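Local coordinates for protein phenylacetaldehyde dehydrogenase (Burkholderia cenocepacia, PDB 4O5H) that probably oxidises phenylacetaldehyde to phenylacetic acid with NAD+ as the electron acceptor, as a member of the aldehyde dehydrogenase family, at residues Arg24-Lys29 against Thr213-Leu218; Glu114-Asp119 against Asn185-Met190; Leu344-Gly349 against Thr354-Leu359. All coordinates share one frame; numbering follows the deposited sequence.

Contact 1: Arg24-Lys29 against Thr213-Leu218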
loop_
_atom_site.group_PDB
_atom_site.type_symbol
_atom_site.label_atom_id
_atom_site.label_comp_id
_atom_site.label_asym_id
_atom_site.label_seq_id
_atom_site.Cartn_x
_atom_site.Cartn_y
_atom_site.Cartn_z
ATOM N N ARG A 24 -12.388 34.372 19.892
ATOM C CA ARG A 24 -13.716 34.958 19.736
ATOM C C ARG A 24 -13.911 35.522 18.319
ATOM O O ARG A 24 -14.945 35.318 17.695
ATOM C CB ARG A 24 -13.993 36.022 20.822
ATOM C CG ARG A 24 -14.312 35.400 22.183
ATOM C CD ARG A 24 -14.845 36.440 23.183
ATOM N NE ARG A 24 -14.678 36.015 24.572
ATOM C CZ ARG A 24 -15.445 35.119 25.196
ATOM N NH1 ARG A 24 -16.466 34.533 24.575
ATOM N NH2 ARG A 24 -15.179 34.806 26.452
ATOM N N ALA A 25 -12.919 36.219 17.814
ATOM C CA ALA A 25 -12.996 36.789 16.463
ATOM C C ALA A 25 -13.122 35.701 15.412
ATOM O O ALA A 25 -13.859 35.851 14.446
ATOM C CB ALA A 25 -11.763 37.664 16.160
ATOM N N PHE A 26 -12.358 34.625 15.570
ATOM C CA PHE A 26 -12.438 33.551 14.613
ATOM C C PHE A 26 -13.829 32.926 14.637
ATOM O O PHE A 26 -14.404 32.673 13.595
ATOM C CB PHE A 26 -11.379 32.484 14.909
ATOM C CG PHE A 26 -11.458 31.288 13.999
ATOM C CD1 PHE A 26 -10.963 31.330 12.713
ATOM C CD2 PHE A 26 -12.017 30.127 14.448
ATOM C CE1 PHE A 26 -11.038 30.229 11.876
ATOM C CE2 PHE A 26 -12.084 29.006 13.632
ATOM C CZ PHE A 26 -11.578 29.056 12.347
ATOM N N LEU A 27 -14.367 32.697 15.824
ATOM C CA LEU A 27 -15.709 32.135 15.921
ATOM C C LEU A 27 -16.801 33.032 15.346
ATOM O O LEU A 27 -17.743 32.549 14.735
ATOM C CB LEU A 27 -16.062 31.799 17.355
ATOM C CG LEU A 27 -15.232 30.684 17.988
ATOM C CD1 LEU A 27 -15.598 30.566 19.465
ATOM C CD2 LEU A 27 -15.431 29.373 17.275
ATOM N N ALA A 28 -16.680 34.322 15.557
ATOM C CA ALA A 28 -17.718 35.257 15.118
ATOM C C ALA A 28 -17.776 35.436 13.593
ATOM O O ALA A 28 -18.819 35.686 13.070
ATOM C CB ALA A 28 -17.509 36.607 15.768
ATOM N N LYS A 29 -16.669 35.321 12.885
ATOM C CA LYS A 29 -16.679 35.696 11.479
ATOM C C LYS A 29 -17.175 34.560 10.570
ATOM O O LYS A 29 -17.039 33.382 10.906
ATOM C CB LYS A 29 -15.283 36.134 11.047
ATOM C CG LYS A 29 -14.363 34.964 10.761
ATOM C CD LYS A 29 -12.919 35.375 10.624
ATOM C CE LYS A 29 -12.100 34.159 10.238
ATOM N NZ LYS A 29 -10.695 34.501 9.979
ATOM N N THR A 213 -15.818 18.265 13.285
ATOM C CA THR A 213 -14.699 19.115 13.779
ATOM C C THR A 213 -13.942 19.832 12.648
ATOM O O THR A 213 -12.774 19.510 12.351
ATOM C CB THR A 213 -13.682 18.274 14.558
ATOM O OG1 THR A 213 -13.238 17.169 13.754
ATOM C CG2 THR A 213 -14.298 17.702 15.864
ATOM N N PRO A 214 -14.604 20.792 11.986
ATOM C CA PRO A 214 -13.982 21.469 10.836
ATOM C C PRO A 214 -13.118 22.671 11.191
ATOM O O PRO A 214 -12.316 23.105 10.369
ATOM C CB PRO A 214 -15.174 21.969 10.064
ATOM C CG PRO A 214 -16.183 22.286 11.142
ATOM C CD PRO A 214 -16.013 21.200 12.174
ATOM N N LEU A 215 -13.229 23.194 12.406
ATOM C CA LEU A 215 -12.709 24.548 12.663
ATOM C C LEU A 215 -11.203 24.671 12.692
ATOM O O LEU A 215 -10.667 25.641 12.124
ATOM C CB LEU A 215 -13.299 25.128 13.932
ATOM C CG LEU A 215 -14.819 25.359 13.919
ATOM C CD1 LEU A 215 -15.272 25.936 15.249
ATOM C CD2 LEU A 215 -15.253 26.277 12.780
ATOM N N SER A 216 -10.496 23.760 13.371
ATOM C CA SER A 216 -9.029 23.943 13.490
ATOM C C SER A 216 -8.342 23.807 12.121
ATOM O O SER A 216 -7.347 24.476 11.855
ATOM C CB SER A 216 -8.411 23.036 14.557
ATOM O OG SER A 216 -8.632 21.666 14.263
ATOM N N ALA A 217 -8.926 22.989 11.253
ATOM C CA ALA A 217 -8.389 22.830 9.889
ATOM C C ALA A 217 -8.533 24.117 9.068
ATOM O O ALA A 217 -7.609 24.499 8.375
ATOM C CB ALA A 217 -9.067 21.678 9.181
ATOM N N LEU A 218 -9.666 24.808 9.216
ATOM C CA LEU A 218 -9.855 26.087 8.573
ATOM C C LEU A 218 -8.843 27.102 9.106
ATOM O O LEU A 218 -8.290 27.839 8.317
ATOM C CB LEU A 218 -11.299 26.611 8.705
ATOM C CG LEU A 218 -12.336 25.691 8.001
ATOM C CD1 LEU A 218 -13.729 26.218 8.207
ATOM C CD2 LEU A 218 -12.046 25.570 6.503
#
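Phe26 and Leu27, neighbours on helix 21-28, reach across to Leu215 and Leu218 near the beginning of helix 215-227, where the closest pair of CA atoms, Leu27 and Leu215, is 8.8 Å apart. The interaction between the segments is apolar and small, about 155 Å² in all. Phe26 has the largest share: with CG anti to the backbone N (chi1 176°) the ring is held out from its helix, and its far end does the touching. Phe26 CE2 lies 4.1 Å from Leu215 CB, the two side chains meeting at a slant, while Leu218 CB stands at the ring edge, 4.4 Å from Phe26 CZ. Leu27 adds a methyl contact, CD2 to Leu215 CD1 at 4.0 Å, its side chain running roughly perpendicular to that of Leu215. Leu215 O also comes within 3.5 Å of Phe26 CZ, obliquely to the ring. Farther out, Lys31 makes a cation-pi contact with the Phe26 ring, and Lys29 NZ forms a salt bridge with Glu222, farther along helix 215-227. Helix 109-120 packs against both partners through Ile115 and Leu118, and strand 57-63 lines Leu215 and Leu218 with Ile59 and Val62.

Contact 2: Glu114-Asp119 against Asn185-Met190. With NA (sodium ion), chain I.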
loop_
_atom_site.group_PDB
_atom_site.type_symbol
_atom_site.label_atom_id
_atom_site.label_comp_id
_atom_site.label_asym_id
_atom_site.label_seq_id
_atom_site.Cartn_x
_atom_site.Cartn_y
_atom_site.Cartn_z
ATOM N N GLU A 114 -7.883 26.403 22.121
ATOM C CA GLU A 114 -9.263 26.801 22.478
ATOM C C GLU A 114 -10.262 26.377 21.378
ATOM O O GLU A 114 -11.334 25.845 21.672
ATOM C CB GLU A 114 -9.339 28.326 22.729
ATOM C CG GLU A 114 -8.576 28.728 24.001
ATOM C CD GLU A 114 -8.619 30.195 24.350
ATOM O OE1 GLU A 114 -9.131 31.020 23.556
ATOM O OE2 GLU A 114 -8.111 30.514 25.459
ATOM N N ILE A 115 -9.899 26.619 20.128
ATOM C CA ILE A 115 -10.767 26.249 19.038
ATOM C C ILE A 115 -10.980 24.749 19.104
ATOM O O ILE A 115 -12.108 24.255 18.972
ATOM C CB ILE A 115 -10.137 26.636 17.655
ATOM C CG1 ILE A 115 -10.107 28.133 17.516
ATOM C CG2 ILE A 115 -10.900 25.991 16.507
ATOM C CD1 ILE A 115 -9.231 28.646 16.396
ATOM N N GLU A 116 -9.893 24.011 19.270
ATOM C CA GLU A 116 -9.985 22.564 19.278
ATOM C C GLU A 116 -10.826 22.068 20.451
ATOM O O GLU A 116 -11.658 21.151 20.289
ATOM C CB GLU A 116 -8.602 21.937 19.347
ATOM C CG GLU A 116 -8.580 20.484 18.958
ATOM C CD GLU A 116 -8.467 20.278 17.451
ATOM O OE1 GLU A 116 -9.262 20.901 16.693
ATOM O OE2 GLU A 116 -7.569 19.533 17.037
ATOM N N SER A 117 -10.647 22.678 21.618
ATOM C CA SER A 117 -11.417 22.283 22.800
ATOM C C SER A 117 -12.913 22.574 22.596
ATOM O O SER A 117 -13.764 21.748 22.953
ATOM C CB SER A 117 -10.896 23.028 24.027
ATOM O OG SER A 117 -11.602 22.669 25.173
ATOM N N LEU A 118 -13.229 23.730 22.022
ATOM C CA LEU A 118 -14.630 24.075 21.802
ATOM C C LEU A 118 -15.309 23.176 20.768
ATOM O O LEU A 118 -16.502 22.900 20.864
ATOM C CB LEU A 118 -14.777 25.546 21.384
ATOM C CG LEU A 118 -14.377 26.558 22.453
ATOM C CD1 LEU A 118 -14.285 27.971 21.887
ATOM C CD2 LEU A 118 -15.354 26.518 23.617
ATOM N N ASP A 119 -14.576 22.795 19.743
ATOM C CA ASP A 119 -15.140 22.092 18.584
ATOM C C ASP A 119 -15.180 20.605 18.857
ATOM O O ASP A 119 -16.178 19.948 18.567
ATOM C CB ASP A 119 -14.271 22.431 17.356
ATOM C CG ASP A 119 -14.868 21.987 16.046
ATOM O OD1 ASP A 119 -16.051 21.538 16.015
ATOM O OD2 ASP A 119 -14.132 22.061 15.012
ATOM N N ASN A 185 -11.291 12.991 16.112
ATOM C CA ASN A 185 -10.801 12.789 17.495
ATOM C C ASN A 185 -9.536 13.601 17.841
ATOM O O ASN A 185 -9.330 13.929 18.998
ATOM C CB ASN A 185 -10.622 11.301 17.854
ATOM C CG ASN A 185 -9.624 10.564 16.964
ATOM O OD1 ASN A 185 -9.448 10.900 15.783
ATOM N ND2 ASN A 185 -9.015 9.529 17.503
ATOM N N PHE A 186 -8.704 13.857 16.828
ATOM C CA PHE A 186 -7.521 14.742 16.927
ATOM C C PHE A 186 -7.503 15.604 15.632
ATOM O O PHE A 186 -6.668 15.380 14.727
ATOM C CB PHE A 186 -6.232 13.938 17.011
ATOM C CG PHE A 186 -6.101 13.051 18.236
ATOM C CD1 PHE A 186 -5.529 13.529 19.370
ATOM C CD2 PHE A 186 -6.534 11.748 18.218
ATOM C CE1 PHE A 186 -5.373 12.738 20.492
ATOM C CE2 PHE A 186 -6.404 10.930 19.356
ATOM C CZ PHE A 186 -5.801 11.438 20.495
ATOM N N PRO A 187 -8.431 16.551 15.519
ATOM C CA PRO A 187 -8.610 17.233 14.221
ATOM C C PRO A 187 -7.369 17.941 13.687
ATOM O O PRO A 187 -6.927 17.612 12.602
ATOM C CB PRO A 187 -9.724 18.216 14.485
ATOM C CG PRO A 187 -10.446 17.681 15.696
ATOM C CD PRO A 187 -9.398 17.015 16.528
ATOM N N LEU A 188 -6.754 18.817 14.462
ATOM C CA LEU A 188 -5.562 19.495 13.991
ATOM C C LEU A 188 -4.374 18.549 13.812
ATOM O O LEU A 188 -3.642 18.640 12.829
ATOM C CB LEU A 188 -5.200 20.640 14.942
ATOM C CG LEU A 188 -3.972 21.435 14.527
ATOM C CD1 LEU A 188 -4.194 22.240 13.233
ATOM C CD2 LEU A 188 -3.571 22.374 15.654
ATOM N N LEU A 189 -4.145 17.687 14.783
ATOM C CA LEU A 189 -2.983 16.827 14.755
ATOM C C LEU A 189 -3.023 15.861 13.543
ATOM O O LEU A 189 -2.003 15.691 12.852
ATOM C CB LEU A 189 -2.886 16.056 16.042
ATOM C CG LEU A 189 -1.681 15.113 16.215
ATOM C CD1 LEU A 189 -0.389 15.887 16.141
ATOM C CD2 LEU A 189 -1.782 14.365 17.528
ATOM N N MET A 190 -4.193 15.287 13.267
ATOM C CA MET A 190 -4.337 14.369 12.152
ATOM C C MET A 190 -4.184 15.123 10.829
ATOM O O MET A 190 -3.644 14.581 9.859
ATOM C CB MET A 190 -5.702 13.629 12.202
ATOM C CG MET A 190 -6.003 12.586 13.302
ATOM S SD MET A 190 -4.773 11.314 13.422
ATOM C CE MET A 190 -3.559 12.114 14.493
HETATM NA NA NA I . -17.742 20.078 16.716
HETATM O O HOH W 1 -5.850 17.615 17.172
HETATM O O HOH W 2 -19.758 20.149 15.394
HETATM O O HOH W 3 -18.918 18.495 18.029
#
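Glu116 lays its carboxylate over Pro187 and the backbone that follows, so that one carboxylate both covers the proline ring and bonds to the backbone beyond it. Its chain leaves the helix with CG anti to the backbone N and then bends at chi2 (85°), which brings the carboxylate obliquely across the proline ring: Glu116 OE1 is 3.5 Å from Pro187 CB, and OE2 is 3.2 Å from Pro187 CD. OE2 goes on to accept a nearly straight hydrogen bond from Leu188 N (2.8 Å, 172° at the hydrogen), using its syn lone pair. Water 1 donates to the same Glu116 OE2 at 2.6 Å and accepts from Leu189 N at 2.9 Å. Phe186 holds the N-cap position of helix 187-201, so an acidic group from helix 109-120 receives first-turn N-H groups of another helix, one directly and one through water; the positive end of the helix dipole would probably favour a charged carboxylate. The other oxygen, OE1, is hydrogen-bonded to Ser216 OG of helix 215-227; with both oxygens held, the rotation of the carboxylate is probably fixed. Leu188 CB also lies 3.4 Å from Glu116 OE2. One turn after Glu116, Asp119 binds the sodium ion through its carbonyl O and, at 2.3 Å, its carboxylate OD1; Val51 O, Asp212 O and two waters complete the site.

Contact 3: Leu344-Gly349 against Thr354-Leu359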
loop_
_atom_site.group_PDB
_atom_site.type_symbol
_atom_site.label_atom_id
_atom_site.label_comp_id
_atom_site.label_asym_id
_atom_site.label_seq_id
_atom_site.Cartn_x
_atom_site.Cartn_y
_atom_site.Cartn_z
ATOM N N LEU A 344 -12.108 10.711 38.239
ATOM C CA LEU A 344 -11.792 11.650 37.152
ATOM C C LEU A 344 -12.838 12.756 37.070
ATOM O O LEU A 344 -14.043 12.480 37.085
ATOM C CB LEU A 344 -11.688 10.940 35.808
ATOM C CG LEU A 344 -10.576 9.910 35.671
ATOM C CD1 LEU A 344 -10.727 9.124 34.385
ATOM C CD2 LEU A 344 -9.228 10.592 35.726
ATOM N N LYS A 345 -12.364 13.999 36.977
ATOM C CA LYS A 345 -13.255 15.153 36.899
ATOM C C LYS A 345 -13.868 15.309 35.493
ATOM O O LYS A 345 -13.133 15.492 34.510
ATOM C CB LYS A 345 -12.489 16.413 37.285
ATOM C CG LYS A 345 -13.332 17.674 37.321
ATOM C CD LYS A 345 -14.269 17.704 38.501
ATOM C CE LYS A 345 -14.956 19.066 38.636
ATOM N NZ LYS A 345 -15.928 19.246 37.524
ATOM N N ILE A 346 -15.197 15.217 35.431
ATOM C CA ILE A 346 -15.927 15.273 34.190
ATOM C C ILE A 346 -16.448 16.700 34.021
ATOM O O ILE A 346 -17.027 17.247 34.950
ATOM C CB ILE A 346 -17.115 14.308 34.189
ATOM C CG1 ILE A 346 -16.647 12.883 34.413
ATOM C CG2 ILE A 346 -17.866 14.406 32.868
ATOM C CD1 ILE A 346 -17.794 11.911 34.627
ATOM N N GLY A 347 -16.213 17.305 32.869
ATOM C CA GLY A 347 -16.638 18.694 32.694
ATOM C C GLY A 347 -16.308 19.262 31.330
ATOM O O GLY A 347 -15.774 18.562 30.466
ATOM N N PRO A 348 -16.603 20.533 31.133
ATOM C CA PRO A 348 -16.228 21.201 29.889
ATOM C C PRO A 348 -14.716 21.313 29.708
ATOM O O PRO A 348 -13.960 21.550 30.663
ATOM C CB PRO A 348 -16.871 22.577 30.003
ATOM C CG PRO A 348 -17.304 22.739 31.408
ATOM C CD PRO A 348 -17.321 21.415 32.072
ATOM N N GLY A 349 -14.286 21.150 28.462
ATOM C CA GLY A 349 -12.866 21.115 28.155
ATOM C C GLY A 349 -12.135 22.404 28.463
ATOM O O GLY A 349 -10.934 22.403 28.732
ATOM N N THR A 354 -10.816 19.985 34.272
ATOM C CA THR A 354 -11.474 18.876 33.605
ATOM C C THR A 354 -10.453 17.845 33.202
ATOM O O THR A 354 -9.449 18.173 32.581
ATOM C CB THR A 354 -12.253 19.334 32.376
ATOM O OG1 THR A 354 -13.435 20.013 32.781
ATOM C CG2 THR A 354 -12.637 18.136 31.504
ATOM N N GLN A 355 -10.715 16.594 33.531
ATOM C CA GLN A 355 -9.909 15.490 33.049
ATOM C C GLN A 355 -10.590 14.664 31.985
ATOM O O GLN A 355 -9.914 14.056 31.156
ATOM C CB GLN A 355 -9.545 14.586 34.221
ATOM C CG GLN A 355 -8.787 15.316 35.295
ATOM C CD GLN A 355 -8.644 14.483 36.550
ATOM O OE1 GLN A 355 -9.605 14.248 37.275
ATOM N NE2 GLN A 355 -7.425 14.087 36.841
ATOM N N ILE A 356 -11.914 14.610 32.018
ATOM C CA ILE A 356 -12.711 13.909 31.028
ATOM C C ILE A 356 -13.728 14.891 30.445
ATOM O O ILE A 356 -14.604 15.364 31.173
ATOM C CB ILE A 356 -13.446 12.737 31.703
ATOM C CG1 ILE A 356 -12.468 11.605 31.995
ATOM C CG2 ILE A 356 -14.581 12.202 30.869
ATOM C CD1 ILE A 356 -12.129 10.760 30.785
ATOM N N GLY A 357 -13.579 15.206 29.155
ATOM C CA GLY A 357 -14.557 16.006 28.450
ATOM C C GLY A 357 -15.748 15.180 27.983
ATOM O O GLY A 357 -15.809 13.992 28.234
ATOM N N PRO A 358 -16.686 15.801 27.264
ATOM C CA PRO A 358 -17.809 15.065 26.648
ATOM C C PRO A 358 -17.317 14.315 25.431
ATOM O O PRO A 358 -16.199 14.572 24.954
ATOM C CB PRO A 358 -18.758 16.204 26.205
ATOM C CG PRO A 358 -17.823 17.307 25.864
ATOM C CD PRO A 358 -16.681 17.207 26.865
ATOM N N LEU A 359 -18.137 13.430 24.915
ATOM C CA LEU A 359 -17.903 12.844 23.635
ATOM C C LEU A 359 -18.250 13.861 22.561
ATOM O O LEU A 359 -18.911 14.854 22.826
ATOM C CB LEU A 359 -18.691 11.535 23.506
ATOM C CG LEU A 359 -18.498 10.520 24.643
ATOM C CD1 LEU A 359 -19.139 9.182 24.293
ATOM C CD2 LEU A 359 -17.032 10.292 24.996
HETATM O O HOH W 4 -14.495 20.506 35.276
#
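Ile356, Thr354 and Lys345 have the most surface buried where these two strand-like loop segments meet, with about 469 Å² covered in all. Ile356 pairs with Ile346 in a single beta bridge, CA to CA 4.7 Å. Ile356 N donates to Lys345 O at 2.9 Å, and Ile356 O accepts from Gly347 N at 3.0 Å, almost in line with the carbonyl. The Ile356 side chain spreads over two neighbours: CG1 packs 3.9 Å from Leu344 CD1, the chains slanting across each other, and CG2 faces Ile346 CG1, those two side chains lying side by side and pointing the same way. Thr354 uses its hydroxyl. With Thr354 OG1 beside the backbone N (chi1 -74°), it donates to Pro348 O at 2.7 Å from well above the carbonyl plane, 46° out of it, while CG2 lies against Gly347 O. Gly347 has no side chain to stand in the way of this hydroxyl. Lys345 bonds across the contact through its backbone. Lys345 O takes two bonds, from Ile356 N and from Gln355 N (2.8 Å), and Lys345 N donates to the amide oxygen OE1 of Gln355, also at 2.8 Å and nearly straight (168°). The Gln355 side chain, extended beyond CG, reaches alongside Lys345 N and crosses Leu344 at about a right angle. The Lys345 side chain, bent at chi2 and chi4, brings NZ to water 4, which donates in turn to Thr354 OG1. The whole element belongs to the connection between helices 330-343 and 362-378: Phe310 of helix 298-310 packs on Leu344 and Ile356, Phe395 covers Ile346 and Pro358, and Gly349 makes a backbone hydrogen bond to Val124 at the start of helix 124-145.

From the N terminus, helix 21-28 opens contact 1, which closes 184 residues later near the beginning of helix 215-227. Nested within that long loop, contact 2 joins helix 109-120 to the beginning of helix 187-201. The two touch directly: besides the link through Ser216, Leu215 N lies 3.0 Å from Asp119 OD2, a probable hydrogen bond, so four helices are tied together beside the sodium site. Contact 3 follows in series, closing a short loop between helices 330-343 and 362-378. It meets contact 2 where Ser117 packs on Gly349, but does not touch contact 1, the nearest atoms being about 9 Å apart.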